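Local coordinates for GTP-binding protein (Sulfolobus solfataricus P2, PDB 2QTF) that hydrolyses GTP as an HflX-family GTPase that associates with the 50S ribosomal subunit and may act in protein synthesis or ribosome biogenesis, at residues 219-231 with 344-356. Numbering follows the deposited sequence.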
loop_
_atom_site.group_PDB
_atom_site.type_symbol
_atom_site.label_atom_id
_atom_site.label_comp_id
_atom_site.label_asym_id
_atom_site.label_seq_id
_atom_site.Cartn_x
_atom_site.Cartn_y
_atom_site.Cartn_z
ATOM N N TYR A 219 -13.483 -8.511 3.836
ATOM C CA TYR A 219 -13.910 -9.267 4.978
ATOM C C TYR A 219 -15.245 -8.722 5.451
ATOM O O TYR A 219 -15.353 -7.517 5.720
ATOM C CB TYR A 219 -12.850 -9.052 6.108
ATOM C CG TYR A 219 -13.004 -10.004 7.246
ATOM C CD1 TYR A 219 -12.412 -11.278 7.202
ATOM C CD2 TYR A 219 -13.727 -9.651 8.381
ATOM C CE1 TYR A 219 -12.564 -12.204 8.287
ATOM C CE2 TYR A 219 -13.867 -10.583 9.494
ATOM C CZ TYR A 219 -13.259 -11.821 9.420
ATOM O OH TYR A 219 -13.358 -12.690 10.462
ATOM N N ALA A 220 -16.259 -9.586 5.571
ATOM C CA ALA A 220 -17.562 -9.116 5.984
ATOM C C ALA A 220 -17.675 -9.090 7.534
ATOM O O ALA A 220 -17.256 -10.050 8.235
ATOM C CB ALA A 220 -18.714 -9.972 5.443
ATOM N N ILE A 221 -18.325 -8.046 8.024
ATOM C CA ILE A 221 -18.634 -7.979 9.431
ATOM C C ILE A 221 -20.084 -7.600 9.678
ATOM O O ILE A 221 -20.703 -6.834 8.883
ATOM C CB ILE A 221 -17.739 -6.967 10.253
ATOM C CG1 ILE A 221 -17.843 -5.589 9.680
ATOM C CG2 ILE A 221 -16.215 -7.362 10.165
ATOM C CD1 ILE A 221 -17.305 -4.557 10.659
ATOM N N PRO A 222 -20.627 -8.109 10.803
ATOM C CA PRO A 222 -21.976 -7.747 11.232
ATOM C C PRO A 222 -21.911 -6.476 12.080
ATOM O O PRO A 222 -20.992 -6.372 12.913
ATOM C CB PRO A 222 -22.361 -8.972 12.090
ATOM C CG PRO A 222 -21.063 -9.471 12.738
ATOM C CD PRO A 222 -19.991 -9.156 11.657
ATOM N N ILE A 223 -22.748 -5.489 11.837
ATOM C CA ILE A 223 -22.879 -4.402 12.769
ATOM C C ILE A 223 -24.381 -4.264 13.015
ATOM O O ILE A 223 -25.125 -4.148 12.093
ATOM C CB ILE A 223 -22.287 -3.059 12.268
ATOM C CG1 ILE A 223 -20.776 -3.228 12.025
ATOM C CG2 ILE A 223 -22.507 -1.973 13.359
ATOM C CD1 ILE A 223 -20.022 -1.859 11.351
ATOM N N ASN A 224 -24.819 -4.424 14.267
ATOM C CA ASN A 224 -26.242 -4.554 14.544
ATOM C C ASN A 224 -26.858 -5.655 13.696
ATOM O O ASN A 224 -26.392 -6.758 13.742
ATOM C CB ASN A 224 -26.953 -3.190 14.396
ATOM C CG ASN A 224 -26.360 -2.141 15.340
ATOM O OD1 ASN A 224 -25.961 -2.493 16.498
ATOM N ND2 ASN A 224 -26.114 -0.902 14.820
ATOM N N ASN A 225 -27.812 -5.331 12.876
ATOM C CA ASN A 225 -28.459 -6.336 12.045
ATOM C C ASN A 225 -27.992 -6.238 10.585
ATOM O O ASN A 225 -28.703 -6.692 9.717
ATOM C CB ASN A 225 -29.973 -6.094 12.097
ATOM C CG ASN A 225 -30.357 -4.679 11.656
ATOM O OD1 ASN A 225 -29.550 -3.731 11.700
ATOM N ND2 ASN A 225 -31.621 -4.518 11.233
ATOM N N ARG A 226 -26.858 -5.616 10.304
ATOM C CA ARG A 226 -26.437 -5.463 8.900
ATOM C C ARG A 226 -25.103 -6.079 8.700
ATOM O O ARG A 226 -24.234 -6.026 9.598
ATOM C CB ARG A 226 -26.347 -4.008 8.493
ATOM C CG ARG A 226 -27.708 -3.429 8.330
ATOM C CD ARG A 226 -27.597 -2.034 7.778
ATOM N NE ARG A 226 -28.860 -1.339 8.032
ATOM C CZ ARG A 226 -29.856 -1.302 7.172
ATOM N NH1 ARG A 226 -29.717 -1.899 5.993
ATOM N NH2 ARG A 226 -30.974 -0.656 7.480
ATOM N N LYS A 227 -24.911 -6.653 7.519
ATOM C CA LYS A 227 -23.640 -7.261 7.179
ATOM C C LYS A 227 -22.957 -6.262 6.219
ATOM O O LYS A 227 -23.642 -5.752 5.327
ATOM C CB LYS A 227 -23.944 -8.650 6.590
ATOM C CG LYS A 227 -22.780 -9.398 6.027
ATOM C CD LYS A 227 -23.122 -10.928 5.698
ATOM C CE LYS A 227 -21.881 -11.616 4.992
ATOM N NZ LYS A 227 -22.194 -12.978 4.397
ATOM N N ILE A 228 -21.666 -5.904 6.455
ATOM C CA ILE A 228 -20.917 -4.900 5.668
ATOM C C ILE A 228 -19.611 -5.501 5.217
ATOM O O ILE A 228 -18.951 -6.155 6.035
ATOM C CB ILE A 228 -20.617 -3.610 6.498
ATOM C CG1 ILE A 228 -21.961 -2.987 6.910
ATOM C CG2 ILE A 228 -19.762 -2.591 5.742
ATOM C CD1 ILE A 228 -22.104 -2.636 8.380
ATOM N N MET A 229 -19.291 -5.331 3.937
ATOM C CA MET A 229 -18.021 -5.836 3.339
ATOM C C MET A 229 -16.927 -4.725 3.474
ATOM O O MET A 229 -17.045 -3.643 2.877
ATOM C CB MET A 229 -18.222 -6.216 1.850
ATOM C CG MET A 229 -16.903 -6.833 1.203
ATOM S SD MET A 229 -16.337 -8.257 2.107
ATOM C CE MET A 229 -17.365 -9.617 1.622
ATOM N N LEU A 230 -15.927 -4.975 4.296
ATOM C CA LEU A 230 -14.824 -4.035 4.369
ATOM C C LEU A 230 -13.737 -4.461 3.413
ATOM O O LEU A 230 -13.416 -5.666 3.350
ATOM C CB LEU A 230 -14.218 -3.929 5.735
ATOM C CG LEU A 230 -15.088 -3.490 6.906
ATOM C CD1 LEU A 230 -14.171 -3.572 8.220
ATOM C CD2 LEU A 230 -15.601 -2.059 6.690
ATOM N N VAL A 231 -13.174 -3.470 2.685
ATOM C CA VAL A 231 -12.284 -3.791 1.583
ATOM C C VAL A 231 -10.923 -3.029 1.822
ATOM O O VAL A 231 -10.904 -1.827 2.015
ATOM C CB VAL A 231 -12.923 -3.430 0.238
ATOM C CG1 VAL A 231 -11.899 -3.516 -0.938
ATOM C CG2 VAL A 231 -14.257 -4.257 -0.110
ATOM N N LEU A 344 -17.005 5.190 15.444
ATOM C CA LEU A 344 -16.617 4.756 14.098
ATOM C C LEU A 344 -17.620 3.600 13.709
ATOM O O LEU A 344 -18.219 3.596 12.605
ATOM C CB LEU A 344 -15.218 4.133 14.216
ATOM C CG LEU A 344 -14.756 3.295 12.964
ATOM C CD1 LEU A 344 -14.671 4.186 11.760
ATOM C CD2 LEU A 344 -13.369 2.555 13.167
ATOM N N ARG A 345 -17.767 2.611 14.600
ATOM C CA ARG A 345 -18.852 1.600 14.396
ATOM C C ARG A 345 -20.188 2.157 14.075
ATOM O O ARG A 345 -20.794 1.738 13.099
ATOM C CB ARG A 345 -18.930 0.654 15.678
ATOM C CG ARG A 345 -20.090 -0.437 15.615
ATOM C CD ARG A 345 -20.133 -1.197 17.002
ATOM N NE ARG A 345 -21.262 -2.138 16.991
ATOM C CZ ARG A 345 -22.487 -1.767 17.210
ATOM N NH1 ARG A 345 -22.712 -0.479 17.514
ATOM N NH2 ARG A 345 -23.456 -2.682 17.199
ATOM N N ASP A 346 -20.742 3.082 14.901
ATOM C CA ASP A 346 -22.024 3.623 14.645
ATOM C C ASP A 346 -22.104 4.396 13.288
ATOM O O ASP A 346 -23.126 4.383 12.590
ATOM C CB ASP A 346 -22.392 4.600 15.718
ATOM C CG ASP A 346 -22.686 3.886 17.100
ATOM O OD1 ASP A 346 -22.963 2.679 17.015
ATOM O OD2 ASP A 346 -22.558 4.552 18.142
ATOM N N LYS A 347 -21.055 5.128 12.972
ATOM C CA LYS A 347 -21.084 5.835 11.661
ATOM C C LYS A 347 -21.040 4.871 10.457
ATOM O O LYS A 347 -21.742 5.093 9.494
ATOM C CB LYS A 347 -19.932 6.823 11.542
ATOM C CG LYS A 347 -20.051 7.933 12.568
ATOM C CD LYS A 347 -21.188 8.893 12.103
ATOM C CE LYS A 347 -21.458 9.961 13.226
ATOM N NZ LYS A 347 -22.356 10.841 12.500
ATOM N N ILE A 348 -20.305 3.793 10.553
ATOM C CA ILE A 348 -20.350 2.760 9.505
ATOM C C ILE A 348 -21.704 2.101 9.351
ATOM O O ILE A 348 -22.240 1.955 8.244
ATOM C CB ILE A 348 -19.288 1.712 9.781
ATOM C CG1 ILE A 348 -17.892 2.370 9.463
ATOM C CG2 ILE A 348 -19.495 0.511 8.857
ATOM C CD1 ILE A 348 -16.785 1.536 10.022
ATOM N N TYR A 349 -22.321 1.770 10.488
ATOM C CA TYR A 349 -23.732 1.350 10.445
ATOM C C TYR A 349 -24.638 2.406 9.775
ATOM O O TYR A 349 -25.510 2.106 8.942
ATOM C CB TYR A 349 -24.290 1.025 11.898
ATOM C CG TYR A 349 -25.707 0.475 11.807
ATOM C CD1 TYR A 349 -25.922 -0.866 11.382
ATOM C CD2 TYR A 349 -26.785 1.253 12.139
ATOM C CE1 TYR A 349 -27.224 -1.394 11.289
ATOM C CE2 TYR A 349 -28.111 0.751 12.064
ATOM C CZ TYR A 349 -28.309 -0.564 11.641
ATOM O OH TYR A 349 -29.583 -1.046 11.549
ATOM N N GLN A 350 -24.499 3.651 10.134
ATOM C CA GLN A 350 -25.417 4.632 9.582
ATOM C C GLN A 350 -25.158 4.792 8.081
ATOM O O GLN A 350 -26.056 5.027 7.296
ATOM C CB GLN A 350 -25.190 6.000 10.201
ATOM C CG GLN A 350 -25.621 6.250 11.689
ATOM C CD GLN A 350 -24.901 7.512 12.312
ATOM O OE1 GLN A 350 -24.675 8.535 11.608
ATOM N NE2 GLN A 350 -24.514 7.412 13.609
ATOM N N LEU A 351 -23.890 4.687 7.675
ATOM C CA LEU A 351 -23.559 4.774 6.218
ATOM C C LEU A 351 -24.193 3.584 5.516
ATOM O O LEU A 351 -24.785 3.719 4.450
ATOM C CB LEU A 351 -22.017 4.749 6.075
ATOM C CG LEU A 351 -21.366 4.716 4.669
ATOM C CD1 LEU A 351 -21.958 5.809 3.772
ATOM C CD2 LEU A 351 -19.811 4.980 5.020
ATOM N N ALA A 352 -24.077 2.420 6.119
ATOM C CA ALA A 352 -24.562 1.150 5.534
ATOM C C ALA A 352 -26.113 1.195 5.379
ATOM O O ALA A 352 -26.681 0.813 4.332
ATOM C CB ALA A 352 -24.097 -0.071 6.322
ATOM N N THR A 353 -26.761 1.787 6.369
ATOM C CA THR A 353 -28.202 2.096 6.332
ATOM C C THR A 353 -28.517 3.116 5.242
ATOM O O THR A 353 -29.405 2.863 4.423
ATOM C CB THR A 353 -28.674 2.665 7.717
ATOM O OG1 THR A 353 -28.354 1.675 8.712
ATOM C CG2 THR A 353 -30.177 2.876 7.700
ATOM N N GLN A 354 -27.811 4.256 5.208
ATOM C CA GLN A 354 -27.988 5.159 4.079
ATOM C C GLN A 354 -27.865 4.515 2.666
ATOM O O GLN A 354 -28.716 4.763 1.766
ATOM C CB GLN A 354 -27.117 6.385 4.213
ATOM C CG GLN A 354 -27.084 7.245 2.960
ATOM C CD GLN A 354 -26.178 8.454 3.142
ATOM O OE1 GLN A 354 -26.302 9.195 4.119
ATOM N NE2 GLN A 354 -25.266 8.659 2.208
ATOM N N LEU A 355 -26.857 3.666 2.479
ATOM C CA LEU A 355 -26.656 3.033 1.220
ATOM C C LEU A 355 -27.843 2.128 0.905
ATOM O O LEU A 355 -28.275 2.072 -0.241
ATOM C CB LEU A 355 -25.368 2.211 1.222
ATOM C CG LEU A 355 -24.114 3.134 1.280
ATOM C CD1 LEU A 355 -22.900 2.288 1.591
ATOM C CD2 LEU A 355 -23.995 3.953 -0.037
ATOM N N SER A 356 -28.264 1.338 1.891
ATOM C CA SER A 356 -29.311 0.373 1.668
ATOM C C SER A 356 -30.600 1.134 1.533
ATOM O O SER A 356 -31.216 1.039 0.483
ATOM C CB SER A 356 -29.405 -0.582 2.817
ATOM O OG SER A 356 -30.223 0.081 3.782
HETATM O O HOH W 1 -23.050 -5.666 16.378
HETATM O O HOH W 2 -25.195 1.627 15.597
HETATM O O HOH W 3 -32.817 -1.858 10.683
#
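Y349 lies at the centre of the contact between the β-hairpin 219-231 and helix 344-355, near the C-terminal end of the modelled chain. Its OH donates to N225 OD1 at 2.7 Å, in the carbonyl plane and on a lone pair. N224 ND2 sits over the middle of one ring face, 3.3 Å from Y349 CG. The extended chain of R226 runs at about a right angle to the Y349 side chain, its CD 3.6 Å from Y349 CE1, while its guanidinium lies with one face over T353 CA. N224 also serves R345: its OD1 accepts from R345 NH2 at 2.6 Å, a bent bond whose donor stands above the carbonyl plane. I223 CG2 lies over one face of the R345 guanidinium, offset from its centre. Deeper in, I223 CD1 presses tightly on I348 CG2 (3.5 Å), and I228 CG1 meets A352 CB at 3.7 Å.

In the second shell, the type II' turn from I223 to R226 presents both asparagines to the helix. The Y349 ring reaches that turn because chi1 (-175°) sets its CG opposite the backbone N. R345 NH1 is salt-bridged to D346 and E342, and a water joins N224 ND2 to D346 OD1. The helix packs across the edge hairpin of the G domain's mixed sheet, and I228 and I348 both also touch I182 of the adjoining strand. A leucine in place of Y349 would probably leave N225 OD1 without its hydroxyl donor and N224 ND2 without the ring beneath it. The chemistry thus divides by depth, consistent with two side-chain hydrogen bonds holding the turn against the helix at a polar, partly water-bridged margin while aliphatic contacts pack beneath.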